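Local coordinates for protein UDP-N-acetylglucosamine 4,6-dehydratase (Vibrio fischeri, PDB 3PVZ) that binds NAD in a Rossmann-type fold and probably acts as a lyase, dehydrating UDP-N-acetylglucosamine across the 4 and 6 positions of the sugar, at residues A[200-214]-A[226-240]. Residues are numbered along the deposited sequence; the frame is centred on the assembly and turned at random.
Sequences FANVAFSDGSLLHGF and APNDIKRYFVTPQES. With NAD (nicotinamide-adenine-dinucleotide), chain E; SCN (thiocyanate ion), chain G.
The ring of Phe200 presents its edge to Ser240: Ser240 O lies in the plane of the Phe200 ring, 3.6 Å from CE1, so the slightly positive C-H rim faces a carbonyl oxygen. The bound thiocyanate carbon also sits at that edge, while C6N of the nicotinamide approaches obliquely. Phe234 likewise has Ala204 CA at its edge; Asn202 CB and Leu211 CD1 come to it obliquely, aliphatic carbons that suit an aromatic side chain. Over one face of the Phe214 ring, toward its rim, lie Leu210 C and Leu211 CA, and the small Ala226 approaches obliquely with CB. The amide of Asn202 lies across the bent chain of Arg232, its plane turned 54° from the guanidinium; OD1 meets methylene CD at 3.6 Å, a contact without a hydrogen bond. Ile230 CG2 lies over one face of the Arg232 guanidinium, toward its rim.

Residues 202-203 pair in parallel with 234-235. Val235 N donates to Asn202 O, and Ala204 N gives a short, almost straight bond to Val235 O (2.7 Å, 174°); Asn202 N to Tyr233 O is weak. On the face opposite Asn202 and Phe234, Val203 and Val235 touch through their CG2 methyls at 3.9 Å. With CG1 anti to the backbone N (chi1 -178°), Val203 sends that methyl to Pro237 CA and Ser240 OG. Farther along, Leu210 and Pro227 meet tip to tip, CD1 against CD, at a distance short enough to be doubtful in detail.

Thr236 and Glu239 form a capping box that starts helix 237-250, and Glu239 also makes a salt bridge to Arg13. Val203 N donates to the nicotinamide carbonyl O7N (2.9 Å), and Ser206 OG accepts from N7N at 3.0 Å. The amide of the cofactor is thus read at both ends, which should fix its rotation; the pairing ties Val203 to strand 231-235, and the type II turn from Val203 brings Ser206 to the same amide.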
loop_
_atom_site.group_PDB
_atom_site.type_symbol
_atom_site.label_atom_id
_atom_site.label_comp_id
_atom_site.label_asym_id
_atom_site.label_seq_id
_atom_site.Cartn_x
_atom_site.Cartn_y
_atom_site.Cartn_z
ATOM N N PHE A 200 5.053 15.777 12.661
ATOM C CA PHE A 200 5.432 16.354 11.364
ATOM C C PHE A 200 4.431 17.392 10.837
ATOM O O PHE A 200 3.254 17.316 11.132
ATOM C CB PHE A 200 5.533 15.275 10.282
ATOM C CG PHE A 200 6.486 14.145 10.591
ATOM C CD1 PHE A 200 7.801 14.191 10.196
ATOM C CD2 PHE A 200 6.025 12.990 11.188
ATOM C CE1 PHE A 200 8.649 13.107 10.411
ATOM C CE2 PHE A 200 6.885 11.937 11.431
ATOM C CZ PHE A 200 8.202 12.015 11.059
ATOM N N ALA A 201 4.944 18.383 10.116
ATOM C CA ALA A 201 4.204 19.198 9.154
ATOM C C ALA A 201 3.801 18.333 7.962
ATOM O O ALA A 201 4.137 17.161 7.893
ATOM C CB ALA A 201 5.121 20.327 8.665
ATOM N N ASN A 202 3.130 18.903 6.984
ATOM C CA ASN A 202 2.891 18.160 5.754
ATOM C C ASN A 202 4.163 17.837 5.007
ATOM O O ASN A 202 4.922 18.737 4.668
ATOM C CB ASN A 202 1.988 18.963 4.834
ATOM C CG ASN A 202 0.570 18.987 5.302
ATOM O OD1 ASN A 202 0.297 19.206 6.469
ATOM N ND2 ASN A 202 -0.346 18.804 4.383
ATOM N N VAL A 203 4.393 16.557 4.708
ATOM C CA VAL A 203 5.595 16.168 3.994
ATOM C C VAL A 203 5.403 16.244 2.463
ATOM O O VAL A 203 4.682 15.445 1.876
ATOM C CB VAL A 203 6.075 14.769 4.430
ATOM C CG1 VAL A 203 7.377 14.421 3.691
ATOM C CG2 VAL A 203 6.311 14.715 5.959
ATOM N N ALA A 204 6.040 17.228 1.814
ATOM C CA ALA A 204 5.665 17.559 0.411
ATOM C C ALA A 204 5.762 16.337 -0.477
ATOM O O ALA A 204 6.761 15.652 -0.489
ATOM C CB ALA A 204 6.524 18.679 -0.146
ATOM N N PHE A 205 4.697 16.063 -1.193
ATOM C CA PHE A 205 4.640 15.011 -2.188
ATOM C C PHE A 205 4.606 13.612 -1.605
ATOM O O PHE A 205 4.652 12.641 -2.343
ATOM C CB PHE A 205 5.715 15.181 -3.286
ATOM C CG PHE A 205 5.512 16.434 -4.094
ATOM C CD1 PHE A 205 6.122 17.633 -3.714
ATOM C CD2 PHE A 205 4.633 16.449 -5.165
ATOM C CE1 PHE A 205 5.891 18.827 -4.435
ATOM C CE2 PHE A 205 4.391 17.619 -5.879
ATOM C CZ PHE A 205 5.025 18.817 -5.515
ATOM N N SER A 206 4.435 13.505 -0.290
ATOM C CA SER A 206 4.279 12.184 0.297
ATOM C C SER A 206 3.137 11.444 -0.432
ATOM O O SER A 206 2.176 12.055 -0.934
ATOM C CB SER A 206 4.072 12.269 1.804
ATOM O OG SER A 206 2.845 12.846 2.136
ATOM N N ASP A 207 3.319 10.139 -0.551
ATOM C CA ASP A 207 2.374 9.245 -1.200
ATOM C C ASP A 207 0.960 9.443 -0.675
ATOM O O ASP A 207 0.755 9.591 0.518
ATOM C CB ASP A 207 2.800 7.776 -0.978
ATOM C CG ASP A 207 2.199 6.806 -2.013
ATOM O OD1 ASP A 207 1.588 7.271 -3.016
ATOM O OD2 ASP A 207 2.373 5.563 -1.847
ATOM N N GLY A 208 -0.020 9.423 -1.567
ATOM C CA GLY A 208 -1.388 9.639 -1.161
ATOM C C GLY A 208 -1.819 11.096 -0.907
ATOM O O GLY A 208 -3.000 11.351 -0.756
ATOM N N SER A 209 -0.874 12.030 -0.833
ATOM C CA SER A 209 -1.174 13.434 -0.554
ATOM C C SER A 209 -1.721 14.127 -1.805
ATOM O O SER A 209 -1.526 13.668 -2.933
ATOM C CB SER A 209 0.087 14.158 -0.129
ATOM O OG SER A 209 0.963 14.432 -1.242
ATOM N N LEU A 210 -2.382 15.256 -1.590
ATOM C CA LEU A 210 -2.824 16.106 -2.679
ATOM C C LEU A 210 -1.692 16.438 -3.646
ATOM O O LEU A 210 -1.870 16.415 -4.851
ATOM C CB LEU A 210 -3.456 17.383 -2.133
ATOM C CG LEU A 210 -4.970 17.538 -2.179
ATOM C CD1 LEU A 210 -5.338 19.011 -1.800
ATOM C CD2 LEU A 210 -5.546 17.179 -3.581
ATOM N N LEU A 211 -0.529 16.745 -3.108
ATOM C CA LEU A 211 0.614 17.092 -3.926
ATOM C C LEU A 211 1.037 15.915 -4.782
ATOM O O LEU A 211 1.367 16.077 -5.937
ATOM C CB LEU A 211 1.789 17.543 -3.061
ATOM C CG LEU A 211 1.987 19.049 -2.925
ATOM C CD1 LEU A 211 0.789 19.782 -2.254
ATOM C CD2 LEU A 211 3.270 19.289 -2.153
ATOM N N HIS A 212 1.048 14.729 -4.197
ATOM C CA HIS A 212 1.365 13.533 -4.941
ATOM C C HIS A 212 0.323 13.381 -6.050
ATOM O O HIS A 212 0.643 12.977 -7.159
ATOM C CB HIS A 212 1.371 12.311 -4.017
ATOM C CG HIS A 212 1.403 11.020 -4.740
ATOM N ND1 HIS A 212 2.580 10.434 -5.149
ATOM C CD2 HIS A 212 0.402 10.206 -5.160
ATOM C CE1 HIS A 212 2.303 9.301 -5.773
ATOM N NE2 HIS A 212 0.989 9.142 -5.794
ATOM N N GLY A 213 -0.920 13.695 -5.717
ATOM C CA GLY A 213 -1.972 13.782 -6.715
ATOM C C GLY A 213 -1.645 14.702 -7.905
ATOM O O GLY A 213 -1.965 14.362 -9.046
ATOM N N PHE A 214 -0.981 15.836 -7.657
ATOM C CA PHE A 214 -0.656 16.762 -8.774
ATOM C C PHE A 214 0.182 16.049 -9.806
ATOM O O PHE A 214 -0.109 16.145 -10.996
ATOM C CB PHE A 214 0.080 18.048 -8.355
ATOM C CG PHE A 214 -0.646 18.915 -7.367
ATOM C CD1 PHE A 214 -1.991 18.789 -7.136
ATOM C CD2 PHE A 214 0.052 19.896 -6.689
ATOM C CE1 PHE A 214 -2.626 19.617 -6.218
ATOM C CE2 PHE A 214 -0.581 20.732 -5.773
ATOM C CZ PHE A 214 -1.919 20.580 -5.536
ATOM N N ALA A 226 -7.408 21.697 -6.261
ATOM C CA ALA A 226 -6.714 22.074 -5.026
ATOM C C ALA A 226 -7.462 23.149 -4.277
ATOM O O ALA A 226 -7.865 24.143 -4.877
ATOM C CB ALA A 226 -5.348 22.567 -5.337
ATOM N N PRO A 227 -7.618 22.975 -2.945
ATOM C CA PRO A 227 -8.217 24.018 -2.146
ATOM C C PRO A 227 -7.417 25.323 -2.205
ATOM O O PRO A 227 -6.188 25.287 -2.170
ATOM C CB PRO A 227 -8.196 23.452 -0.720
ATOM C CG PRO A 227 -7.962 21.981 -0.849
ATOM C CD PRO A 227 -7.268 21.775 -2.155
ATOM N N ASN A 228 -8.109 26.464 -2.302
ATOM C CA ASN A 228 -7.404 27.717 -2.241
ATOM C C ASN A 228 -7.535 28.326 -0.882
ATOM O O ASN A 228 -6.943 29.364 -0.656
ATOM C CB ASN A 228 -7.780 28.699 -3.372
ATOM C CG ASN A 228 -9.261 29.055 -3.406
ATOM O OD1 ASN A 228 -10.015 28.788 -2.467
ATOM N ND2 ASN A 228 -9.680 29.691 -4.503
ATOM N N ASP A 229 -8.246 27.657 0.034
ATOM C CA ASP A 229 -8.517 28.223 1.378
ATOM C C ASP A 229 -7.961 27.403 2.567
ATOM O O ASP A 229 -8.319 27.627 3.719
ATOM C CB ASP A 229 -10.022 28.469 1.558
ATOM C CG ASP A 229 -10.837 27.175 1.555
ATOM O OD1 ASP A 229 -10.275 26.085 1.227
ATOM O OD2 ASP A 229 -12.051 27.258 1.866
ATOM N N ILE A 230 -7.077 26.467 2.273
ATOM C CA ILE A 230 -6.378 25.673 3.289
ATOM C C ILE A 230 -4.871 25.932 3.109
ATOM O O ILE A 230 -4.312 25.711 2.027
ATOM C CB ILE A 230 -6.671 24.150 3.124
ATOM C CG1 ILE A 230 -8.180 23.882 3.029
ATOM C CG2 ILE A 230 -6.074 23.313 4.267
ATOM C CD1 ILE A 230 -8.953 24.452 4.160
ATOM N N LYS A 231 -4.233 26.436 4.157
ATOM C CA LYS A 231 -2.795 26.665 4.144
ATOM C C LYS A 231 -2.106 25.667 5.061
ATOM O O LYS A 231 -2.648 25.303 6.099
ATOM C CB LYS A 231 -2.475 28.061 4.643
ATOM C CG LYS A 231 -2.890 29.214 3.736
ATOM C CD LYS A 231 -3.290 30.436 4.572
ATOM C CE LYS A 231 -2.476 31.657 4.243
ATOM N NZ LYS A 231 -2.412 32.552 5.410
ATOM N N ARG A 232 -0.921 25.222 4.683
ATOM C CA ARG A 232 -0.129 24.366 5.570
ATOM C C ARG A 232 1.321 24.781 5.550
ATOM O O ARG A 232 1.760 25.482 4.635
ATOM C CB ARG A 232 -0.182 22.888 5.145
ATOM C CG ARG A 232 -1.557 22.261 5.137
ATOM C CD ARG A 232 -2.051 21.972 6.527
ATOM N NE ARG A 232 -3.351 21.305 6.486
ATOM C CZ ARG A 232 -4.496 21.793 6.977
ATOM N NH1 ARG A 232 -4.580 22.994 7.571
ATOM N NH2 ARG A 232 -5.598 21.055 6.869
ATOM N N TYR A 233 2.043 24.305 6.563
ATOM C CA TYR A 233 3.488 24.190 6.536
ATOM C C TYR A 233 3.944 22.910 5.879
ATOM O O TYR A 233 3.443 21.815 6.187
ATOM C CB TYR A 233 4.045 24.186 7.948
ATOM C CG TYR A 233 3.786 25.441 8.729
ATOM C CD1 TYR A 233 4.322 26.655 8.320
ATOM C CD2 TYR A 233 3.059 25.397 9.907
ATOM C CE1 TYR A 233 4.107 27.840 9.070
ATOM C CE2 TYR A 233 2.820 26.552 10.655
ATOM C CZ TYR A 233 3.345 27.762 10.229
ATOM O OH TYR A 233 3.096 28.860 10.964
ATOM N N PHE A 234 4.941 23.038 5.014
ATOM C CA PHE A 234 5.462 21.940 4.269
ATOM C C PHE A 234 6.951 21.707 4.513
ATOM O O PHE A 234 7.739 22.639 4.603
ATOM C CB PHE A 234 5.254 22.198 2.791
ATOM C CG PHE A 234 3.828 22.158 2.383
ATOM C CD1 PHE A 234 3.262 20.986 1.909
ATOM C CD2 PHE A 234 3.037 23.310 2.464
ATOM C CE1 PHE A 234 1.938 20.949 1.537
ATOM C CE2 PHE A 234 1.730 23.272 2.099
ATOM C CZ PHE A 234 1.166 22.110 1.624
ATOM N N VAL A 235 7.329 20.446 4.573
ATOM C CA VAL A 235 8.725 20.041 4.615
ATOM C C VAL A 235 8.987 19.096 3.477
ATOM O O VAL A 235 8.056 18.583 2.874
ATOM C CB VAL A 235 9.090 19.334 5.911
ATOM C CG1 VAL A 235 9.002 20.288 7.072
ATOM C CG2 VAL A 235 8.174 18.117 6.155
ATOM N N THR A 236 10.272 18.906 3.174
ATOM C CA THR A 236 10.725 17.898 2.234
ATOM C C THR A 236 10.790 16.479 2.839
ATOM O O THR A 236 10.972 16.281 4.063
ATOM C CB THR A 236 12.129 18.229 1.668
ATOM O OG1 THR A 236 13.094 18.114 2.714
ATOM C CG2 THR A 236 12.169 19.680 1.105
ATOM N N PRO A 237 10.672 15.476 1.965
ATOM C CA PRO A 237 10.931 14.118 2.386
ATOM C C PRO A 237 12.233 13.997 3.189
ATOM O O PRO A 237 12.199 13.433 4.274
ATOM C CB PRO A 237 11.019 13.352 1.062
ATOM C CG PRO A 237 10.091 14.101 0.170
ATOM C CD PRO A 237 10.330 15.545 0.530
ATOM N N GLN A 238 13.351 14.533 2.705
ATOM C CA GLN A 238 14.608 14.371 3.440
ATOM C C GLN A 238 14.533 14.948 4.822
ATOM O O GLN A 238 15.112 14.422 5.764
ATOM C CB GLN A 238 15.771 15.014 2.722
ATOM C CG GLN A 238 17.110 14.875 3.461
ATOM C CD GLN A 238 18.292 15.179 2.550
ATOM O OE1 GLN A 238 18.241 14.896 1.361
ATOM N NE2 GLN A 238 19.360 15.750 3.110
ATOM N N GLU A 239 13.811 16.049 4.943
ATOM C CA GLU A 239 13.649 16.690 6.223
ATOM C C GLU A 239 12.885 15.781 7.162
ATOM O O GLU A 239 13.227 15.694 8.353
ATOM C CB GLU A 239 12.948 18.029 6.033
ATOM C CG GLU A 239 13.903 19.030 5.440
ATOM C CD GLU A 239 13.302 20.385 5.155
ATOM O OE1 GLU A 239 12.069 20.499 5.008
ATOM O OE2 GLU A 239 14.107 21.337 5.080
ATOM N N SER A 240 11.876 15.080 6.630
ATOM C CA SER A 240 11.107 14.104 7.441
ATOM C C SER A 240 11.991 12.967 7.916
ATOM O O SER A 240 11.934 12.525 9.054
ATOM C CB SER A 240 9.846 13.595 6.731
ATOM O OG SER A 240 10.111 12.809 5.601
HETATM P PA NAD E . 2.610 6.245 3.861
HETATM O O1A NAD E . 1.243 5.837 3.415
HETATM O O2A NAD E . 3.416 6.718 2.689
HETATM O O5B NAD E . 3.487 4.987 4.279
HETATM C C5B NAD E . 2.906 4.116 5.273
HETATM C C4B NAD E . 3.619 2.784 5.016
HETATM O O4B NAD E . 3.216 1.774 5.918
HETATM C C3B NAD E . 3.300 2.276 3.573
HETATM O O3B NAD E . 4.484 1.994 2.854
HETATM C C2B NAD E . 2.457 1.008 3.843
HETATM O O2B NAD E . 2.495 0.041 2.801
HETATM C C1B NAD E . 3.113 0.586 5.178
HETATM N N9A NAD E . 2.249 -0.322 5.917
HETATM C C8A NAD E . 0.974 -0.117 6.276
HETATM N N7A NAD E . 0.485 -1.154 6.874
HETATM C C5A NAD E . 1.505 -2.058 6.998
HETATM C C6A NAD E . 1.612 -3.340 7.527
HETATM N N6A NAD E . 0.507 -3.854 8.160
HETATM N N1A NAD E . 2.764 -4.000 7.454
HETATM C C2A NAD E . 3.817 -3.464 6.846
HETATM N N3A NAD E . 3.748 -2.269 6.312
HETATM C C4A NAD E . 2.634 -1.552 6.371
HETATM O O3 NAD E . 2.471 7.319 5.052
HETATM P PN NAD E . 3.686 8.371 5.318
HETATM O O1N NAD E . 3.393 9.686 4.613
HETATM O O2N NAD E . 5.077 7.936 5.109
HETATM O O5D NAD E . 3.341 8.753 6.887
HETATM C C5D NAD E . 3.822 7.760 7.781
HETATM C C4D NAD E . 3.431 8.146 9.213
HETATM O O4D NAD E . 3.665 9.573 9.432
HETATM C C3D NAD E . 1.914 7.936 9.419
HETATM O O3D NAD E . 1.567 7.648 10.792
HETATM C C2D NAD E . 1.334 9.337 9.122
HETATM O O2D NAD E . 0.063 9.552 9.754
HETATM C C1D NAD E . 2.406 10.236 9.735
HETATM N N1N NAD E . 2.359 11.608 9.205
HETATM C C2N NAD E . 2.553 11.792 7.894
HETATM C C3N NAD E . 2.536 13.058 7.346
HETATM C C7N NAD E . 2.718 13.277 5.901
HETATM O O7N NAD E . 2.605 14.436 5.506
HETATM N N7N NAD E . 2.958 12.282 5.035
HETATM C C4N NAD E . 2.312 14.174 8.189
HETATM C C5N NAD E . 2.133 13.943 9.543
HETATM C C6N NAD E . 2.150 12.636 10.032
HETATM S S SCN G . 10.555 17.358 9.279
HETATM C C SCN G . 8.870 17.789 9.593
HETATM N N SCN G . 7.736 18.072 9.830
#